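Local coordinates for protein amidase (Bacillus anthracis, PDB 5EWQ) that probably hydrolyses carboxylic acid amides to carboxylates and ammonia, at residues N124-T127 with P132-A135. Numbering follows the deposited sequence.
Sequences NVQT and PTSA
Asn124 and Ala135 bring the backbones closest, with Asn124 CA 3.9 Å from Ala135 CA, and from there the chains diverge: Gln126 CA lies 5.4 Å from Thr133 CA. The two runs head in opposite directions within one loop of the amidase signature fold, after core strand 118-122, and their contact is buried; in this family the lysine of the Ser-cisSer-Lys triad typically closes that strand. Neither run is a regular strand, and a side chain makes the single hydrogen bond between them. Ala135 CB packs 3.8 Å from Asn124 CB, while Asn124 turns its ND2 to Thr223 OG1, at the end of strand 219-223.

Thr133 does most of the bridging. Its CB points at 124-127 and both branches are used: the hydroxyl goes to Val125, while CG2, anti to the backbone N, sits beside the Asn124 carbonyl carbon, 3.5 Å from C. Gln126 crosses Thr133 at about a right angle, passing its CG 4.0 Å from Thr133 OG1. Beyond CG the glutamine runs extended, and both polar atoms of its amide are bonded outside the two segments, OE1 to Tyr374 OH and NE2 to Gln147 O.

Lys165, from the neighbouring strand 161-166, ties the two segments together: its NZ bonds to Val125 O, Pro132 O and Thr127 OG1, and weakly to Thr133 OG1. Besides Lys165 NZ, Val125 O takes a second donor, Thr133 OG1 at 3.2 Å, which approaches from above the carbonyl plane, 50° out of it, with a C=O...OG1 angle of 103°.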
loop_
_atom_site.group_PDB
_atom_site.type_symbol
_atom_site.label_atom_id
_atom_site.label_comp_id
_atom_site.label_asym_id
_atom_site.label_seq_id
_atom_site.Cartn_x
_atom_site.Cartn_y
_atom_site.Cartn_z
ATOM N N ASN A 124 6.242 -3.286 7.763
ATOM C CA ASN A 124 7.083 -4.432 7.438
ATOM C C ASN A 124 8.251 -4.056 6.529
ATOM O O ASN A 124 8.876 -4.924 5.921
ATOM C CB ASN A 124 6.247 -5.537 6.788
ATOM C CG ASN A 124 5.619 -5.104 5.476
ATOM O OD1 ASN A 124 5.623 -3.923 5.129
ATOM N ND2 ASN A 124 5.061 -6.062 4.744
ATOM N N VAL A 125 8.541 -2.761 6.442
ATOM C CA VAL A 125 9.632 -2.270 5.603
ATOM C C VAL A 125 10.794 -1.767 6.459
ATOM O O VAL A 125 10.602 -0.961 7.368
ATOM C CB VAL A 125 9.154 -1.142 4.672
ATOM C CG1 VAL A 125 10.288 -0.679 3.772
ATOM C CG2 VAL A 125 7.970 -1.610 3.841
ATOM N N GLN A 126 11.998 -2.243 6.156
ATOM C CA GLN A 126 13.168 -1.971 6.989
ATOM C C GLN A 126 13.706 -0.549 6.865
ATOM O O GLN A 126 13.812 -0.003 5.767
ATOM C CB GLN A 126 14.291 -2.960 6.664
ATOM C CG GLN A 126 14.015 -4.388 7.102
ATOM C CD GLN A 126 15.137 -5.337 6.730
ATOM O OE1 GLN A 126 15.006 -6.552 6.858
ATOM N NE2 GLN A 126 16.251 -4.783 6.265
ATOM N N THR A 127 14.037 0.040 8.009
ATOM C CA THR A 127 14.762 1.304 8.064
ATOM C C THR A 127 15.929 1.157 9.037
ATOM O O THR A 127 15.844 0.399 10.005
ATOM C CB THR A 127 13.863 2.478 8.497
ATOM O OG1 THR A 127 13.268 2.186 9.767
ATOM C CG2 THR A 127 12.769 2.723 7.468
ATOM N N PRO A 132 11.800 0.897 14.029
ATOM C CA PRO A 132 11.635 -0.556 14.125
ATOM C C PRO A 132 10.793 -1.148 12.998
ATOM O O PRO A 132 9.824 -0.532 12.557
ATOM C CB PRO A 132 10.926 -0.739 15.471
ATOM C CG PRO A 132 11.308 0.457 16.260
ATOM C CD PRO A 132 11.388 1.577 15.269
ATOM N N THR A 133 11.175 -2.336 12.542
ATOM C CA THR A 133 10.409 -3.067 11.543
ATOM C C THR A 133 9.793 -4.286 12.208
ATOM O O THR A 133 10.507 -5.166 12.686
ATOM C CB THR A 133 11.284 -3.500 10.356
ATOM O OG1 THR A 133 12.050 -2.381 9.896
ATOM C CG2 THR A 133 10.422 -4.025 9.219
ATOM N N SER A 134 8.467 -4.343 12.244
ATOM C CA SER A 134 7.794 -5.334 13.071
ATOM C C SER A 134 6.732 -6.140 12.336
ATOM O O SER A 134 6.263 -7.155 12.849
ATOM C CB SER A 134 7.158 -4.643 14.277
ATOM O OG SER A 134 8.073 -3.751 14.888
ATOM N N ALA A 135 6.352 -5.676 11.149
ATOM C CA ALA A 135 5.255 -6.271 10.386
ATOM C C ALA A 135 3.967 -6.318 11.209
ATOM O O ALA A 135 3.125 -7.195 11.013
ATOM C CB ALA A 135 5.631 -7.669 9.904
#